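Local atomic coordinates of attaching and effacing protein, pathogenesis factor (Escherichia coli, PDB entry 4E9L), a protein that probably acts as an adhesin of the intimin/invasin family, this chain being a rod of consecutive immunoglobulin-like domains from the longer protein. Residues 164-169 with 182-187; 107-112 with 158-163; 124-129 with 152-157; 87-92 with 176-181. All coordinates share one frame; numbering follows the deposited sequence.

Contact 1 of 4, residues 164-169 with 182-187; sequences AGELDV and AAKVTV
Gly165 to Val169 and Ala183 to Val187 run antiparallel, with 150° between the strand directions and 4.5 Å between the axes at closest approach. Gly165 with Val187, Leu167 with Val185 and Val169 with Ala183 are hydrogen-bonded pairs, each joined by two backbone bonds. The shortest links Val187 N to Gly165 O at 2.7 Å, the longest Val185 N to Leu167 O at 3.1 Å. In the non-hydrogen-bonded pairs a CA-H turns to a carbonyl instead, as where Asp168 CA lies 3.3 Å from Ala183 O. The strands are neighbours in one sheet of an immunoglobulin-like beta-sandwich. Leu167, Val169, Ala183, Val185 and Val187 share the inner face, where Leu167 CB meets Val187 CG2 at 3.9 Å and Leu98 of the opposing sheet touches Val169, Ala183 and Val185. The other face carries a salt-bridge network. Lys184 runs straight as far as CE, then bends at chi4 (-142°), and its NZ makes a salt bridge, with a weak hydrogen bond, to Asp168 OD2 at 3.3 Å and a longer one to Glu166 OE2 at 3.8 Å. Glu166 OE2 lies against Lys184 CD, and Asp168 OD1 against Lys184 CG. These two acceptor oxygens come within 3.0 Å, and the nearby lysine charge would probably offset some of the repulsion between the carboxylates.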
loop_
_atom_site.group_PDB
_atom_site.type_symbol
_atom_site.label_atom_id
_atom_site.label_comp_id
_atom_site.label_asym_id
_atom_site.label_seq_id
_atom_site.Cartn_x
_atom_site.Cartn_y
_atom_site.Cartn_z
ATOM N N ALA A 164 23.276 0.852 -0.668
ATOM C CA ALA A 164 23.084 1.284 0.724
ATOM C C ALA A 164 23.099 0.103 1.701
ATOM O O ALA A 164 22.878 -1.036 1.308
ATOM C CB ALA A 164 21.787 2.081 0.855
ATOM N N GLY A 165 23.367 0.381 2.968
ATOM C CA GLY A 165 23.404 -0.674 3.972
ATOM C C GLY A 165 24.629 -0.630 4.855
ATOM O O GLY A 165 25.320 0.387 4.920
ATOM N N GLU A 166 24.904 -1.731 5.541
ATOM C CA GLU A 166 26.026 -1.778 6.461
ATOM C C GLU A 166 27.375 -1.843 5.741
ATOM O O GLU A 166 27.514 -2.515 4.716
ATOM C CB GLU A 166 25.883 -2.990 7.398
ATOM C CG GLU A 166 26.604 -2.821 8.730
ATOM C CD GLU A 166 26.544 -4.011 9.675
ATOM O OE1 GLU A 166 25.863 -5.013 9.353
ATOM O OE2 GLU A 166 27.181 -3.935 10.751
ATOM N N LEU A 167 28.349 -1.115 6.282
ATOM C CA LEU A 167 29.732 -1.162 5.829
ATOM C C LEU A 167 30.573 -1.461 7.087
ATOM O O LEU A 167 30.483 -0.731 8.071
ATOM C CB LEU A 167 30.203 0.131 5.160
ATOM C CG LEU A 167 31.696 0.136 4.755
ATOM C CD1 LEU A 167 31.933 -0.719 3.499
ATOM C CD2 LEU A 167 32.200 1.551 4.536
ATOM N N ASP A 168 31.307 -2.572 7.072
ATOM C CA ASP A 168 32.188 -2.998 8.162
ATOM C C ASP A 168 33.612 -2.872 7.654
ATOM O O ASP A 168 33.912 -3.354 6.559
ATOM C CB ASP A 168 31.917 -4.465 8.537
ATOM C CG ASP A 168 30.584 -4.737 9.207
ATOM O OD1 ASP A 168 29.752 -3.803 9.281
ATOM O OD2 ASP A 168 30.374 -5.890 9.665
ATOM N N VAL A 169 34.471 -2.188 8.401
ATOM C CA VAL A 169 35.870 -1.989 8.004
ATOM C C VAL A 169 36.791 -2.497 9.108
ATOM O O VAL A 169 36.652 -2.110 10.277
ATOM C CB VAL A 169 36.173 -0.505 7.611
ATOM C CG1 VAL A 169 37.600 -0.332 7.085
ATOM C CG2 VAL A 169 35.165 0.014 6.583
ATOM N N ALA A 182 35.802 -4.494 14.261
ATOM C CA ALA A 182 35.662 -3.764 13.010
ATOM C C ALA A 182 34.837 -2.513 13.315
ATOM O O ALA A 182 34.084 -2.515 14.288
ATOM C CB ALA A 182 34.916 -4.622 11.994
ATOM N N ALA A 183 34.990 -1.446 12.515
ATOM C CA ALA A 183 34.191 -0.225 12.643
ATOM C C ALA A 183 32.962 -0.467 11.780
ATOM O O ALA A 183 33.070 -1.094 10.715
ATOM C CB ALA A 183 34.963 0.980 12.117
ATOM N N LYS A 184 31.794 -0.029 12.240
ATOM C CA LYS A 184 30.566 -0.263 11.477
ATOM C C LYS A 184 29.743 1.007 11.316
ATOM O O LYS A 184 29.502 1.715 12.297
ATOM C CB LYS A 184 29.702 -1.369 12.135
ATOM C CG LYS A 184 30.397 -2.737 12.244
ATOM C CD LYS A 184 29.554 -3.782 12.968
ATOM C CE LYS A 184 30.254 -5.119 12.998
ATOM N NZ LYS A 184 29.302 -6.246 12.813
ATOM N N VAL A 185 29.337 1.306 10.073
ATOM C CA VAL A 185 28.442 2.427 9.752
ATOM C C VAL A 185 27.319 1.934 8.862
ATOM O O VAL A 185 27.437 0.878 8.220
ATOM C CB VAL A 185 29.122 3.690 9.136
ATOM C CG1 VAL A 185 30.084 4.358 10.118
ATOM C CG2 VAL A 185 29.800 3.397 7.799
ATOM N N THR A 186 26.246 2.730 8.794
ATOM C CA THR A 186 25.136 2.512 7.889
ATOM C C THR A 186 25.362 3.515 6.775
ATOM O O THR A 186 25.459 4.719 7.034
ATOM C CB THR A 186 23.781 2.776 8.574
ATOM O OG1 THR A 186 23.670 1.917 9.703
ATOM C CG2 THR A 186 22.593 2.564 7.621
ATOM N N VAL A 187 25.502 3.016 5.550
ATOM C CA VAL A 187 25.646 3.882 4.384
ATOM C C VAL A 187 24.186 4.106 3.936
ATOM O O VAL A 187 23.471 3.140 3.678
ATOM C CB VAL A 187 26.540 3.272 3.280
ATOM C CG1 VAL A 187 26.619 4.203 2.072
ATOM C CG2 VAL A 187 27.936 2.953 3.818
#

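Contact 2 of 4, residues 107-112 with 158-163; sequences GTVTAI and ISLGTT
Ile158 O is gripped by two donors from one strand, Val109 N at 3.0 Å and Thr108 OG1 at 2.9 Å. The amide arrives in the carbonyl plane, whereas the hydroxyl stands above it, 51° out of plane. Thr108 chi1 (-173°) sets OG1 anti to its own backbone N, the position from which it reaches back to that carbonyl. Ile158 N returns a bond to Val109 O at 2.8 Å, nearly straight on to the carbonyl, which makes Val109 with Ile158 an antiparallel hydrogen-bonded pair. Leu160 N is hydrogen-bonded to Gly107 O (2.9 Å), just beyond the paired residues, where one chain enters its strand and the other leaves its own. Thr108 and Ser159 occupy the solvent side of the sheet. On its inner side Val109 and Ile158 lie side by side: Val109 CG1, lodged between its own N and carbonyl carbon, rests 3.7 Å from Ile158 CB and 3.9 Å from Leu160 CD2. Ala111 CB reaches Ile158 CD1 more loosely, at 4.3 Å. Leu98 and Pro103 border the group, and Leu167 and Val169 of the facing sheet close over it. Ile158 O thus has two partners inside the protein, and the threonine hydroxyl adds a side-chain tie to the main-chain pairing.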
loop_
_atom_site.group_PDB
_atom_site.type_symbol
_atom_site.label_atom_id
_atom_site.label_comp_id
_atom_site.label_asym_id
_atom_site.label_seq_id
_atom_site.Cartn_x
_atom_site.Cartn_y
_atom_site.Cartn_z
ATOM N N GLY A 107 29.206 8.648 -1.966
ATOM C CA GLY A 107 30.039 9.627 -1.285
ATOM C C GLY A 107 31.359 9.033 -0.825
ATOM O O GLY A 107 31.921 8.105 -1.435
ATOM N N THR A 108 31.856 9.561 0.271
ATOM C CA THR A 108 33.113 9.090 0.850
ATOM C C THR A 108 33.015 8.970 2.362
ATOM O O THR A 108 32.192 9.637 2.987
ATOM C CB THR A 108 34.296 9.980 0.363
ATOM O OG1 THR A 108 35.521 9.407 0.812
ATOM C CG2 THR A 108 34.202 11.414 0.860
ATOM N N VAL A 109 33.867 8.131 2.951
ATOM C CA VAL A 109 33.943 7.938 4.403
ATOM C C VAL A 109 35.426 7.767 4.775
ATOM O O VAL A 109 36.197 7.190 3.992
ATOM C CB VAL A 109 32.996 6.805 4.915
ATOM C CG1 VAL A 109 33.332 5.447 4.297
ATOM C CG2 VAL A 109 32.947 6.730 6.443
ATOM N N THR A 110 35.849 8.339 5.908
ATOM C CA THR A 110 37.262 8.236 6.280
ATOM C C THR A 110 37.428 7.122 7.301
ATOM O O THR A 110 36.642 7.046 8.227
ATOM C CB THR A 110 37.793 9.580 6.810
ATOM O OG1 THR A 110 37.544 10.590 5.826
ATOM C CG2 THR A 110 39.293 9.533 7.144
ATOM N N ALA A 111 38.462 6.285 7.143
ATOM C CA ALA A 111 38.790 5.233 8.108
ATOM C C ALA A 111 39.992 5.725 8.894
ATOM O O ALA A 111 40.982 6.139 8.297
ATOM C CB ALA A 111 39.132 3.930 7.393
ATOM N N ILE A 112 39.905 5.685 10.224
ATOM C CA ILE A 112 40.966 6.105 11.125
ATOM C C ILE A 112 41.304 4.922 12.031
ATOM O O ILE A 112 40.524 4.557 12.912
ATOM C CB ILE A 112 40.659 7.382 11.961
ATOM C CG1 ILE A 112 40.040 8.525 11.094
ATOM C CG2 ILE A 112 41.942 7.852 12.678
ATOM C CD1 ILE A 112 38.492 8.668 11.280
ATOM N N ILE A 158 37.621 5.968 1.893
ATOM C CA ILE A 158 36.790 4.980 1.188
ATOM C C ILE A 158 35.836 5.693 0.208
ATOM O O ILE A 158 35.082 6.565 0.633
ATOM C CB ILE A 158 36.037 3.995 2.145
ATOM C CG1 ILE A 158 37.029 3.152 2.984
ATOM C CG2 ILE A 158 35.105 3.049 1.338
ATOM C CD1 ILE A 158 36.442 2.637 4.341
ATOM N N SER A 159 35.894 5.358 -1.086
ATOM C CA SER A 159 34.954 5.900 -2.083
ATOM C C SER A 159 33.838 4.874 -2.111
ATOM O O SER A 159 34.090 3.708 -2.422
ATOM C CB SER A 159 35.598 5.995 -3.469
ATOM O OG SER A 159 36.736 6.838 -3.429
ATOM N N LEU A 160 32.635 5.278 -1.707
ATOM C CA LEU A 160 31.494 4.371 -1.605
ATOM C C LEU A 160 30.834 4.101 -2.912
ATOM O O LEU A 160 30.705 4.994 -3.734
ATOM C CB LEU A 160 30.448 4.903 -0.606
ATOM C CG LEU A 160 30.954 5.086 0.831
ATOM C CD1 LEU A 160 30.060 6.028 1.592
ATOM C CD2 LEU A 160 31.093 3.729 1.547
ATOM N N GLY A 161 30.381 2.871 -3.077
ATOM C CA GLY A 161 29.608 2.475 -4.239
ATOM C C GLY A 161 28.189 3.009 -4.091
ATOM O O GLY A 161 27.901 3.833 -3.210
ATOM N N THR A 162 27.284 2.509 -4.923
ATOM C CA THR A 162 25.889 2.962 -4.956
ATOM C C THR A 162 24.921 2.083 -4.161
ATOM O O THR A 162 23.713 2.325 -4.229
ATOM C CB THR A 162 25.440 3.059 -6.413
ATOM O OG1 THR A 162 25.619 1.778 -7.013
ATOM C CG2 THR A 162 26.203 4.113 -7.194
ATOM N N THR A 163 25.425 1.068 -3.417
ATOM C CA THR A 163 24.575 0.166 -2.628
ATOM C C THR A 163 24.499 0.639 -1.188
ATOM O O THR A 163 25.541 0.759 -0.541
ATOM C CB THR A 163 25.116 -1.290 -2.678
ATOM O OG1 THR A 163 25.222 -1.693 -4.042
ATOM C CG2 THR A 163 24.232 -2.281 -1.888
#

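Contact 3 of 4, residues 124-129 with 152-157; sequences TGLNPD and GTWTAQ
Leu126 and Pro128 meet the indole of Trp154, whose ring is the centre of this interface. In the apolar contacts Leu126 CB lies 3.8 Å from Trp154 CZ2, and Pro128 CD sits at the same 3.8 Å from Trp154 CZ3, the proline ring crossing the indole obliquely. The benzo half of the ring system does the touching. Trp154 chi1 (-65°) turns CG anti to its carbonyl carbon, and the ring extends from the strand toward the 124-129 loop. Backbone contacts form a second group: Leu126 O approaches Trp154 CH2 to 3.4 Å, and Gly125 N lies 3.7 Å from Trp154 CZ2. Beside them Thr124 CG2 comes within 3.8 Å of Gly152 N, and Gly152 takes a backbone conformation that leaves no room for a side chain beside the carbonyl before it. No hydrogen bond joins the two segments. The polar ties lie next to them, with Trp154 NE1 bonded to Val123 O, one residue before the loop segment, and Gly125 N bonded to Asp148 OD2. Trp154 also meets the ring of Trp113 on the adjacent strand, their planes about 35° apart. A buried tryptophan on a sandwich strand, overlaid by an irregular connection between the sheets, closes one end of this immunoglobulin-like domain.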
loop_
_atom_site.group_PDB
_atom_site.type_symbol
_atom_site.label_atom_id
_atom_site.label_comp_id
_atom_site.label_asym_id
_atom_site.label_seq_id
_atom_site.Cartn_x
_atom_site.Cartn_y
_atom_site.Cartn_z
ATOM N N THR A 124 54.035 2.906 14.475
ATOM C CA THR A 124 54.242 3.532 13.159
ATOM C C THR A 124 55.216 2.661 12.343
ATOM O O THR A 124 55.868 1.769 12.903
ATOM C CB THR A 124 54.837 4.969 13.306
ATOM O OG1 THR A 124 56.130 4.875 13.913
ATOM C CG2 THR A 124 53.960 5.897 14.134
ATOM N N GLY A 125 55.317 2.942 11.043
ATOM C CA GLY A 125 56.254 2.263 10.151
ATOM C C GLY A 125 55.903 0.849 9.729
ATOM O O GLY A 125 56.769 0.131 9.209
ATOM N N LEU A 126 54.627 0.444 9.929
ATOM C CA LEU A 126 54.115 -0.864 9.515
ATOM C C LEU A 126 53.868 -0.854 7.990
ATOM O O LEU A 126 53.838 0.211 7.361
ATOM C CB LEU A 126 52.738 -1.118 10.193
ATOM C CG LEU A 126 52.670 -1.292 11.703
ATOM C CD1 LEU A 126 51.240 -1.331 12.137
ATOM C CD2 LEU A 126 53.374 -2.566 12.170
ATOM N N ASN A 127 53.622 -2.039 7.418
ATOM C CA ASN A 127 53.243 -2.195 6.014
ATOM C C ASN A 127 51.854 -2.869 6.021
ATOM O O ASN A 127 51.749 -4.094 5.920
ATOM C CB ASN A 127 54.268 -3.010 5.226
ATOM C CG ASN A 127 53.872 -3.170 3.782
ATOM O OD1 ASN A 127 53.311 -2.257 3.162
ATOM N ND2 ASN A 127 54.057 -4.364 3.261
ATOM N N PRO A 128 50.777 -2.095 6.245
ATOM C CA PRO A 128 49.456 -2.726 6.339
ATOM C C PRO A 128 48.890 -3.205 5.001
ATOM O O PRO A 128 49.204 -2.660 3.932
ATOM C CB PRO A 128 48.591 -1.632 6.964
ATOM C CG PRO A 128 49.208 -0.359 6.520
ATOM C CD PRO A 128 50.695 -0.629 6.426
ATOM N N ASP A 129 47.986 -4.193 5.076
ATOM C CA ASP A 129 47.259 -4.678 3.921
ATOM C C ASP A 129 46.271 -3.593 3.549
ATOM O O ASP A 129 46.072 -2.663 4.313
ATOM C CB ASP A 129 46.431 -5.926 4.286
ATOM C CG ASP A 129 47.149 -7.044 5.014
ATOM O OD1 ASP A 129 48.396 -6.956 5.171
ATOM O OD2 ASP A 129 46.479 -8.033 5.377
ATOM N N GLY A 152 50.613 7.013 15.484
ATOM C CA GLY A 152 49.874 5.788 15.792
ATOM C C GLY A 152 48.558 5.756 15.040
ATOM O O GLY A 152 47.892 4.718 15.005
ATOM N N THR A 153 48.158 6.891 14.440
ATOM C CA THR A 153 46.951 6.900 13.616
ATOM C C THR A 153 47.353 6.717 12.161
ATOM O O THR A 153 48.387 7.223 11.712
ATOM C CB THR A 153 46.004 8.098 13.854
ATOM O OG1 THR A 153 46.581 9.289 13.330
ATOM C CG2 THR A 153 45.601 8.273 15.325
ATOM N N TRP A 154 46.526 5.963 11.457
ATOM C CA TRP A 154 46.637 5.597 10.062
ATOM C C TRP A 154 45.299 5.950 9.425
ATOM O O TRP A 154 44.243 5.607 9.977
ATOM C CB TRP A 154 46.900 4.099 9.966
ATOM C CG TRP A 154 48.221 3.696 10.547
ATOM C CD1 TRP A 154 48.545 3.580 11.870
ATOM C CD2 TRP A 154 49.389 3.335 9.811
ATOM N NE1 TRP A 154 49.854 3.177 11.999
ATOM C CE2 TRP A 154 50.383 2.980 10.747
ATOM C CE3 TRP A 154 49.674 3.217 8.437
ATOM C CZ2 TRP A 154 51.659 2.562 10.361
ATOM C CZ3 TRP A 154 50.935 2.793 8.055
ATOM C CH2 TRP A 154 51.908 2.462 9.011
ATOM N N THR A 155 45.318 6.679 8.311
ATOM C CA THR A 155 44.042 7.097 7.706
ATOM C C THR A 155 43.892 6.592 6.270
ATOM O O THR A 155 44.876 6.563 5.537
ATOM C CB THR A 155 43.912 8.650 7.750
ATOM O OG1 THR A 155 45.061 9.212 7.152
ATOM C CG2 THR A 155 43.792 9.210 9.167
ATOM N N ALA A 156 42.671 6.184 5.872
ATOM C CA ALA A 156 42.372 5.769 4.494
ATOM C C ALA A 156 41.036 6.350 4.084
ATOM O O ALA A 156 40.153 6.500 4.923
ATOM C CB ALA A 156 42.357 4.255 4.355
ATOM N N GLN A 157 40.892 6.698 2.801
ATOM C CA GLN A 157 39.637 7.251 2.310
ATOM C C GLN A 157 38.895 6.175 1.555
ATOM O O GLN A 157 39.488 5.502 0.699
ATOM C CB GLN A 157 39.891 8.474 1.392
ATOM C CG GLN A 157 40.597 9.658 2.072
ATOM C CD GLN A 157 39.858 10.245 3.265
ATOM O OE1 GLN A 157 38.626 10.199 3.371
ATOM N NE2 GLN A 157 40.609 10.854 4.176
#

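Contact 4 of 4, residues 87-92 with 176-181; sequences GPLDAA and QDAAAN
Ala91 and Leu89 meet the end of strand 176-177 and the residues after it. Ala91 CB rests 3.5 Å from Asp177 O, and Leu89 CD2 lies 3.8 Å from Ala178 O and 3.9 Å from Ala178 CB. Leu89 CG stands anti to its backbone N (chi1 -179°), which starts the branch toward Ala178. Ala91 O comes within 2.9 Å of Ala180 N, yet the angle is too poor for a hydrogen bond, and Ala180 CB sits 3.7 Å from the same oxygen. The next shell holds these groups in place. Asp90 OD1 accepts a weak bond from Ala92 N at 3.1 Å, bent to 126°, and Asp90 O is bonded to Ser94 OG. Across the contact, Ala180 pairs through its backbone with Ser94, while Ala178 O is bonded to Trp113 NE1, which fixes the carbonyl beside the Leu89 methyl. Leu89 also packs on Ala115 and Leu126; the CB of Ala179 points away from 87-92, and its side chain touches Met170 and Pro171. With no hydrogen bond between the segments, the join rests on van der Waals contacts of Leu89 and the alanines, with the backbones close (Ala91 CA to Ala179 CA 4.4 Å). Ala179 N is buried by this contact with no polar partner in the model, probably a small energetic cost.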
loop_
_atom_site.group_PDB
_atom_site.type_symbol
_atom_site.label_atom_id
_atom_site.label_comp_id
_atom_site.label_asym_id
_atom_site.label_seq_id
_atom_site.Cartn_x
_atom_site.Cartn_y
_atom_site.Cartn_z
ATOM N N GLY A 87 56.638 -1.801 20.836
ATOM C CA GLY A 87 56.602 -3.242 20.627
ATOM C C GLY A 87 55.784 -3.612 19.399
ATOM O O GLY A 87 55.336 -2.726 18.654
ATOM N N PRO A 88 55.549 -4.916 19.138
ATOM C CA PRO A 88 54.732 -5.266 17.962
ATOM C C PRO A 88 53.267 -4.836 18.098
ATOM O O PRO A 88 52.753 -4.710 19.221
ATOM C CB PRO A 88 54.884 -6.782 17.823
ATOM C CG PRO A 88 55.560 -7.256 19.047
ATOM C CD PRO A 88 55.991 -6.105 19.893
ATOM N N LEU A 89 52.598 -4.595 16.956
ATOM C CA LEU A 89 51.174 -4.214 16.990
ATOM C C LEU A 89 50.398 -5.266 17.775
ATOM O O LEU A 89 50.596 -6.479 17.597
ATOM C CB LEU A 89 50.577 -4.112 15.580
ATOM C CG LEU A 89 49.108 -3.688 15.545
ATOM C CD1 LEU A 89 48.912 -2.494 14.723
ATOM C CD2 LEU A 89 48.224 -4.806 15.088
ATOM N N ASP A 90 49.511 -4.798 18.624
ATOM C CA ASP A 90 48.655 -5.696 19.373
ATOM C C ASP A 90 47.215 -5.352 18.997
ATOM O O ASP A 90 46.758 -4.258 19.322
ATOM C CB ASP A 90 48.900 -5.529 20.884
ATOM C CG ASP A 90 48.281 -6.655 21.701
ATOM O OD1 ASP A 90 47.058 -6.865 21.593
ATOM O OD2 ASP A 90 49.018 -7.309 22.458
ATOM N N ALA A 91 46.493 -6.269 18.304
ATOM C CA ALA A 91 45.095 -6.002 17.895
ATOM C C ALA A 91 44.166 -5.653 19.061
ATOM O O ALA A 91 43.314 -4.785 18.901
ATOM C CB ALA A 91 44.519 -7.170 17.116
ATOM N N ALA A 92 44.318 -6.320 20.226
ATOM C CA ALA A 92 43.465 -6.047 21.403
ATOM C C ALA A 92 43.599 -4.592 21.932
ATOM O O ALA A 92 42.656 -4.075 22.534
ATOM C CB ALA A 92 43.749 -7.056 22.513
ATOM N N GLN A 176 45.746 -10.885 9.074
ATOM C CA GLN A 176 45.252 -10.950 10.471
ATOM C C GLN A 176 44.580 -9.640 10.897
ATOM O O GLN A 176 45.088 -8.569 10.567
ATOM C CB GLN A 176 46.418 -11.253 11.441
ATOM C CG GLN A 176 47.236 -12.514 11.113
ATOM C CD GLN A 176 46.420 -13.783 11.202
ATOM O OE1 GLN A 176 45.743 -14.061 12.204
ATOM N NE2 GLN A 176 46.448 -14.567 10.140
ATOM N N ASP A 177 43.474 -9.715 11.671
ATOM C CA ASP A 177 42.809 -8.523 12.211
ATOM C C ASP A 177 43.828 -7.670 12.974
ATOM O O ASP A 177 44.635 -8.196 13.754
ATOM C CB ASP A 177 41.658 -8.897 13.158
ATOM C CG ASP A 177 40.479 -9.604 12.527
ATOM O OD1 ASP A 177 40.327 -9.526 11.280
ATOM O OD2 ASP A 177 39.643 -10.130 13.282
ATOM N N ALA A 178 43.821 -6.364 12.688
ATOM C CA ALA A 178 44.745 -5.427 13.295
ATOM C C ALA A 178 44.066 -4.393 14.223
ATOM O O ALA A 178 44.685 -3.394 14.603
ATOM C CB ALA A 178 45.597 -4.761 12.220
ATOM N N ALA A 179 42.807 -4.683 14.632
ATOM C CA ALA A 179 42.045 -3.897 15.601
ATOM C C ALA A 179 41.169 -4.867 16.384
ATOM O O ALA A 179 40.894 -5.960 15.894
ATOM C CB ALA A 179 41.185 -2.844 14.903
ATOM N N ALA A 180 40.739 -4.478 17.595
ATOM C CA ALA A 180 39.934 -5.341 18.475
ATOM C C ALA A 180 38.593 -5.666 17.846
ATOM O O ALA A 180 38.148 -6.803 17.927
ATOM C CB ALA A 180 39.733 -4.670 19.834
ATOM N N ASN A 181 37.959 -4.683 17.206
ATOM C CA ASN A 181 36.671 -4.881 16.528
ATOM C C ASN A 181 36.638 -4.082 15.236
ATOM O O ASN A 181 37.355 -3.096 15.126
ATOM C CB ASN A 181 35.513 -4.475 17.447
ATOM C CG ASN A 181 35.293 -5.480 18.546
ATOM O OD1 ASN A 181 35.074 -6.670 18.304
ATOM N ND2 ASN A 181 35.447 -5.046 19.770
#

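How the contacts relate
From the N terminus, contact 4 opens first at 87-92, followed by contact 2 at 107-112 and contact 3 at 124-129. Contact 3 closes at 152-157 and lies nested within contact 2, which closes at 158-163, beginning at the end of the same strand; both lie inside the loop of contact 4. Contact 1 then opens at 164-169, in series with contact 2, and crosses contact 4, which closes at 176-181 before contact 1 does at 182-187. Contacts 1 and 2 belong to opposite sheets of the sandwich and meet in its interior, with Val169 CG2 3.7 Å from Ile158 CD1. Contact 3 sets a loop against strand 153-159, contact 4 the N-terminal segment against strand 176-177 and the loop after it; they meet through Leu126 and Leu89.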